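Local coordinates for adhesion and penetration protein autotransporter (Haemophilus influenzae, PDB 3SYJ) that promotes adherence to and invasion of host cells by binding a host cell structure directly, and is probably also a secreted serine protease, at residues A[579-584]-A[631-636]; A[565-570]-A[584-589]. All blocks are in the same frame, centred on the assembly; numbering follows the deposited sequence.

Contact 1 of 2, residues A[579-584]-A[631-636]; sequences DITQTK and NFQIKG
Asn631 meets Asp579 through its side chain, between two parallel strands. Asn631 ND2 gives a fairly straight hydrogen bond to Asp579 OD1 (3.0 Å), reaching the syn side of that oxygen from 34° out of the carboxylate plane. The two side chains run side by side, with amide and carboxylate almost perpendicular (88°). The backbone N of Asn631 adds a weak bond to the same oxygen, and its O accepts Ile580 N.

Phe632 turns to the other face, where Phe632 CE1 lies 3.9 Å from Ile580 CD1, the two side chains pointing the same way.

Gln633 takes Ile580 O with its N and gives its O to Gln582 N. Its CG stands beside the backbone N, and the chain beyond is extended. Gln633 NE2 reaches Asp579 OD2 at 2.8 Å, but the bond is bent and weak. The carboxylate therefore has an amide partner on each oxygen.

Ile634 returns to the Phe632 face and sets Ile634 CG2 3.6 Å from Gln582 OE1. Gln582 NE2 is held by Lys584 O, at 3.1 Å in the amide plane, and by Ser638 O.

Lys635 N bonds to Gln582 O at 2.8 Å, and Gly636 N adds a weak bond to the same oxygen.

This is a rung-to-rung step of the parallel beta-solenoid of the passenger domain. Strand 555-559 flanks 579-582, and strand 645-654 flanks 631-634, with Trp652 stacked on Phe632. Strands 586-593 and 638-641 pack against the Ile580, Gln582 and Ile634 side chains.

Contact 2 of 2, residues A[565-570]-A[584-589]; sequences DRTLLL and KGKLFF
The Phe588 ring has CG2 of Thr567 obliquely against it, 4.0 Å from Phe588 CD1. Leu569 sets CD1 near Phe588 CB, not against the ring. Thr671 and Cys673 of strand 669-675 also touch the Phe588 side chain. The Phe589 ring points to the opposite side of the sheet. Leu570 CD1 approaches it obliquely, 4.0 Å from Phe589 CE1, and Phe627 stacks edge-to-face with it. The Asp565 carboxylate is approached from above its plane by Lys586 NZ, a salt bridge of 2.9 Å to Asp565 OD1. The lysine is bent at chi3 (-74°) and chi4 (-88°), which brings CE close to Thr567 OG1 and NZ to Asp565. Asp565 OD2 has a second salt bridge, to Lys535.

The strands are parallel neighbours in successive coils of the beta-solenoid. Their ladder alternates: Lys586 N to Arg566 O, Leu568 N to Lys586 O, Phe588 N to Leu568 O (2.9 Å, nearly straight at 177°), then Leu570 N to Phe588 O. Leucines pack across it on the Phe589 side. Leu587 CD1 lies 3.8 Å from Leu568 CD2 and 3.9 Å from Leu570 CD1. Gly585, at positive phi, leads into the strand, with Gly585 CA 3.4 Å from Arg566 O.

Contacts 1 and 2 have centres 11 Å apart and belong to two faces of the same beta-solenoid. They share Lys584, at the bend where the chain leaves strand 579-582 and enters strand 586-593. Their segments alternate along the chain, as expected for successive coils. The two faces meet in the interior. Ile580 CD1 of contact 1 packs 3.9 Å from Phe589 CE1 of contact 2, and Phe632 CE1 comes within 4.1 Å of Phe589 CZ. Nearer the bend, Gln582 OE1 lies 3.4 Å from Leu587 CB. Both contacts are away from Ser218, the active-site serine inferred by similarity.

Contact 1 of 2, residues A[579-584]-A[631-636]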
loop_
_atom_site.group_PDB
_atom_site.type_symbol
_atom_site.label_atom_id
_atom_site.label_comp_id
_atom_site.label_asym_id
_atom_site.label_seq_id
_atom_site.Cartn_x
_atom_site.Cartn_y
_atom_site.Cartn_z
ATOM N N ASP A 579 26.335 6.536 -8.908
ATOM C CA ASP A 579 26.458 5.549 -7.853
ATOM C C ASP A 579 27.810 5.596 -7.181
ATOM O O ASP A 579 28.762 6.160 -7.719
ATOM C CB ASP A 579 26.283 4.145 -8.425
ATOM C CG ASP A 579 24.926 3.925 -9.030
ATOM O OD1 ASP A 579 23.990 4.677 -8.689
ATOM O OD2 ASP A 579 24.799 2.992 -9.845
ATOM N N ILE A 580 27.879 4.980 -6.004
ATOM C CA ILE A 580 29.141 4.668 -5.357
ATOM C C ILE A 580 29.237 3.151 -5.278
ATOM O O ILE A 580 28.329 2.484 -4.763
ATOM C CB ILE A 580 29.240 5.274 -3.934
ATOM C CG1 ILE A 580 29.215 6.800 -3.994
ATOM C CG2 ILE A 580 30.508 4.809 -3.234
ATOM C CD1 ILE A 580 29.229 7.464 -2.628
ATOM N N THR A 581 30.339 2.618 -5.800
ATOM C CA THR A 581 30.575 1.177 -5.854
ATOM C C THR A 581 31.813 0.769 -5.060
ATOM O O THR A 581 32.884 1.359 -5.212
ATOM C CB THR A 581 30.760 0.714 -7.313
ATOM O OG1 THR A 581 29.565 0.998 -8.050
ATOM C CG2 THR A 581 31.068 -0.789 -7.377
ATOM N N GLN A 582 31.667 -0.246 -4.218
ATOM C CA GLN A 582 32.810 -0.783 -3.492
ATOM C C GLN A 582 33.019 -2.262 -3.825
ATOM O O GLN A 582 32.094 -3.071 -3.727
ATOM C CB GLN A 582 32.624 -0.595 -1.989
ATOM C CG GLN A 582 33.776 -1.122 -1.164
ATOM C CD GLN A 582 33.526 -0.983 0.321
ATOM O OE1 GLN A 582 32.459 -0.539 0.742
ATOM N NE2 GLN A 582 34.510 -1.367 1.126
ATOM N N THR A 583 34.236 -2.619 -4.215
ATOM C CA THR A 583 34.520 -3.999 -4.593
ATOM C C THR A 583 35.282 -4.751 -3.512
ATOM O O THR A 583 35.334 -5.977 -3.527
ATOM C CB THR A 583 35.330 -4.071 -5.893
ATOM O OG1 THR A 583 36.614 -3.470 -5.687
ATOM C CG2 THR A 583 34.605 -3.335 -7.015
ATOM N N LYS A 584 35.870 -4.020 -2.573
ATOM C CA LYS A 584 36.725 -4.636 -1.568
ATOM C C LYS A 584 37.174 -3.601 -0.544
ATOM O O LYS A 584 36.867 -2.420 -0.673
ATOM C CB LYS A 584 37.948 -5.258 -2.246
ATOM C CG LYS A 584 38.699 -6.267 -1.396
ATOM C CD LYS A 584 39.906 -6.802 -2.138
ATOM C CE LYS A 584 39.489 -7.464 -3.434
ATOM N NZ LYS A 584 40.591 -8.269 -4.023
ATOM N N ASN A 631 22.703 5.169 -5.986
ATOM C CA ASN A 631 22.853 3.849 -5.393
ATOM C C ASN A 631 24.198 3.668 -4.719
ATOM O O ASN A 631 25.211 4.202 -5.173
ATOM C CB ASN A 631 22.677 2.744 -6.437
ATOM C CG ASN A 631 21.337 2.808 -7.144
ATOM O OD1 ASN A 631 20.370 2.152 -6.741
ATOM N ND2 ASN A 631 21.270 3.605 -8.204
ATOM N N PHE A 632 24.195 2.908 -3.631
ATOM C CA PHE A 632 25.418 2.403 -3.041
ATOM C C PHE A 632 25.474 0.911 -3.340
ATOM O O PHE A 632 24.701 0.127 -2.797
ATOM C CB PHE A 632 25.437 2.631 -1.529
ATOM C CG PHE A 632 25.236 4.063 -1.131
ATOM C CD1 PHE A 632 26.318 4.925 -1.022
ATOM C CD2 PHE A 632 23.963 4.546 -0.862
ATOM C CE1 PHE A 632 26.133 6.244 -0.661
ATOM C CE2 PHE A 632 23.769 5.862 -0.496
ATOM C CZ PHE A 632 24.854 6.718 -0.394
ATOM N N GLN A 633 26.381 0.522 -4.223
ATOM C CA GLN A 633 26.536 -0.879 -4.554
ATOM C C GLN A 633 27.775 -1.404 -3.864
ATOM O O GLN A 633 28.895 -1.202 -4.332
ATOM C CB GLN A 633 26.642 -1.059 -6.069
ATOM C CG GLN A 633 25.720 -0.135 -6.836
ATOM C CD GLN A 633 25.557 -0.528 -8.290
ATOM O OE1 GLN A 633 26.004 -1.598 -8.713
ATOM N NE2 GLN A 633 24.905 0.337 -9.066
ATOM N N ILE A 634 27.575 -2.064 -2.735
ATOM C CA ILE A 634 28.680 -2.661 -2.012
ATOM C C ILE A 634 28.777 -4.103 -2.487
ATOM O O ILE A 634 28.106 -4.983 -1.955
ATOM C CB ILE A 634 28.447 -2.590 -0.489
ATOM C CG1 ILE A 634 27.897 -1.214 -0.102
ATOM C CG2 ILE A 634 29.720 -2.904 0.282
ATOM C CD1 ILE A 634 28.715 -0.038 -0.630
ATOM N N LYS A 635 29.590 -4.324 -3.517
ATOM C CA LYS A 635 29.716 -5.631 -4.158
ATOM C C LYS A 635 30.729 -6.519 -3.447
ATOM O O LYS A 635 30.887 -7.692 -3.785
ATOM C CB LYS A 635 30.138 -5.469 -5.619
ATOM C CG LYS A 635 29.178 -4.653 -6.471
ATOM C CD LYS A 635 29.644 -4.629 -7.916
ATOM C CE LYS A 635 28.659 -3.901 -8.815
ATOM N NZ LYS A 635 29.165 -3.851 -10.214
ATOM N N GLY A 636 31.426 -5.955 -2.472
ATOM C CA GLY A 636 32.424 -6.706 -1.738
ATOM C C GLY A 636 33.077 -5.802 -0.728
ATOM O O GLY A 636 32.980 -4.582 -0.836
#

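Contact 2 of 2, residues A[565-570]-A[584-589]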
loop_
_atom_site.group_PDB
_atom_site.type_symbol
_atom_site.label_atom_id
_atom_site.label_comp_id
_atom_site.label_asym_id
_atom_site.label_seq_id
_atom_site.Cartn_x
_atom_site.Cartn_y
_atom_site.Cartn_z
ATOM N N ASP A 565 42.448 -5.397 3.336
ATOM C CA ASP A 565 42.846 -4.489 4.412
ATOM C C ASP A 565 43.285 -3.106 3.924
ATOM O O ASP A 565 44.402 -2.669 4.209
ATOM C CB ASP A 565 43.966 -5.113 5.251
ATOM C CG ASP A 565 44.107 -4.453 6.616
ATOM O OD1 ASP A 565 43.380 -3.468 6.870
ATOM O OD2 ASP A 565 44.937 -4.918 7.435
ATOM N N ARG A 566 42.412 -2.423 3.190
ATOM C CA ARG A 566 42.683 -1.063 2.736
ATOM C C ARG A 566 41.463 -0.212 3.020
ATOM O O ARG A 566 40.345 -0.634 2.755
ATOM C CB ARG A 566 42.988 -1.037 1.238
ATOM C CG ARG A 566 44.165 -1.895 0.818
ATOM C CD ARG A 566 45.467 -1.412 1.439
ATOM N NE ARG A 566 46.602 -1.716 0.571
ATOM C CZ ARG A 566 47.426 -2.745 0.748
ATOM N NH1 ARG A 566 47.253 -3.571 1.776
ATOM N NH2 ARG A 566 48.429 -2.943 -0.101
ATOM N N THR A 567 41.667 0.982 3.557
ATOM C CA THR A 567 40.539 1.817 3.952
ATOM C C THR A 567 40.513 3.133 3.207
ATOM O O THR A 567 41.551 3.755 2.989
ATOM C CB THR A 567 40.555 2.112 5.459
ATOM O OG1 THR A 567 40.516 0.879 6.178
ATOM C CG2 THR A 567 39.365 2.967 5.857
ATOM N N LEU A 568 39.312 3.538 2.816
ATOM C CA LEU A 568 39.078 4.847 2.232
ATOM C C LEU A 568 38.142 5.627 3.148
ATOM O O LEU A 568 37.018 5.204 3.416
ATOM C CB LEU A 568 38.464 4.716 0.832
ATOM C CG LEU A 568 38.007 5.998 0.119
ATOM C CD1 LEU A 568 39.108 7.051 0.081
ATOM C CD2 LEU A 568 37.519 5.683 -1.303
ATOM N N LEU A 569 38.616 6.763 3.638
ATOM C CA LEU A 569 37.798 7.602 4.490
ATOM C C LEU A 569 37.243 8.774 3.694
ATOM O O LEU A 569 37.995 9.526 3.075
ATOM C CB LEU A 569 38.614 8.108 5.684
ATOM C CG LEU A 569 38.023 9.273 6.492
ATOM C CD1 LEU A 569 36.684 8.892 7.109
ATOM C CD2 LEU A 569 39.002 9.749 7.572
ATOM N N LEU A 570 35.924 8.915 3.700
ATOM C CA LEU A 570 35.286 10.092 3.123
ATOM C C LEU A 570 34.692 10.926 4.252
ATOM O O LEU A 570 33.748 10.498 4.922
ATOM C CB LEU A 570 34.201 9.679 2.126
ATOM C CG LEU A 570 34.696 8.730 1.034
ATOM C CD1 LEU A 570 33.543 8.174 0.216
ATOM C CD2 LEU A 570 35.697 9.439 0.142
ATOM N N LYS A 584 35.870 -4.020 -2.573
ATOM C CA LYS A 584 36.725 -4.636 -1.568
ATOM C C LYS A 584 37.174 -3.601 -0.544
ATOM O O LYS A 584 36.867 -2.420 -0.673
ATOM C CB LYS A 584 37.948 -5.258 -2.246
ATOM C CG LYS A 584 38.699 -6.267 -1.396
ATOM C CD LYS A 584 39.906 -6.802 -2.138
ATOM C CE LYS A 584 39.489 -7.464 -3.434
ATOM N NZ LYS A 584 40.591 -8.269 -4.023
ATOM N N GLY A 585 37.902 -4.044 0.472
ATOM C CA GLY A 585 38.491 -3.129 1.429
ATOM C C GLY A 585 37.465 -2.530 2.360
ATOM O O GLY A 585 36.378 -3.076 2.531
ATOM N N LYS A 586 37.820 -1.404 2.969
ATOM C CA LYS A 586 36.943 -0.740 3.920
ATOM C C LYS A 586 36.640 0.681 3.474
ATOM O O LYS A 586 37.542 1.424 3.087
ATOM C CB LYS A 586 37.553 -0.756 5.327
ATOM C CG LYS A 586 37.761 -2.162 5.871
ATOM C CD LYS A 586 38.200 -2.147 7.323
ATOM C CE LYS A 586 39.652 -1.715 7.475
ATOM N NZ LYS A 586 40.600 -2.857 7.381
ATOM N N LEU A 587 35.360 1.042 3.525
ATOM C CA LEU A 587 34.910 2.357 3.090
ATOM C C LEU A 587 34.122 3.027 4.213
ATOM O O LEU A 587 33.093 2.509 4.646
ATOM C CB LEU A 587 34.051 2.224 1.829
ATOM C CG LEU A 587 33.455 3.495 1.225
ATOM C CD1 LEU A 587 34.553 4.467 0.813
ATOM C CD2 LEU A 587 32.573 3.143 0.038
ATOM N N PHE A 588 34.612 4.172 4.685
ATOM C CA PHE A 588 33.982 4.879 5.799
ATOM C C PHE A 588 33.350 6.175 5.339
ATOM O O PHE A 588 34.003 6.994 4.694
ATOM C CB PHE A 588 35.003 5.191 6.906
ATOM C CG PHE A 588 35.180 4.080 7.908
ATOM C CD1 PHE A 588 35.737 2.871 7.531
ATOM C CD2 PHE A 588 34.798 4.248 9.228
ATOM C CE1 PHE A 588 35.901 1.846 8.451
ATOM C CE2 PHE A 588 34.965 3.229 10.151
ATOM C CZ PHE A 588 35.519 2.031 9.760
ATOM N N PHE A 589 32.074 6.352 5.662
ATOM C CA PHE A 589 31.415 7.649 5.533
ATOM C C PHE A 589 31.365 8.247 6.925
ATOM O O PHE A 589 30.780 7.663 7.837
ATOM C CB PHE A 589 29.998 7.502 4.980
ATOM C CG PHE A 589 29.937 6.890 3.611
ATOM C CD1 PHE A 589 29.864 7.690 2.482
ATOM C CD2 PHE A 589 29.942 5.516 3.456
ATOM C CE1 PHE A 589 29.800 7.127 1.217
ATOM C CE2 PHE A 589 29.883 4.944 2.206
ATOM C CZ PHE A 589 29.813 5.751 1.078
#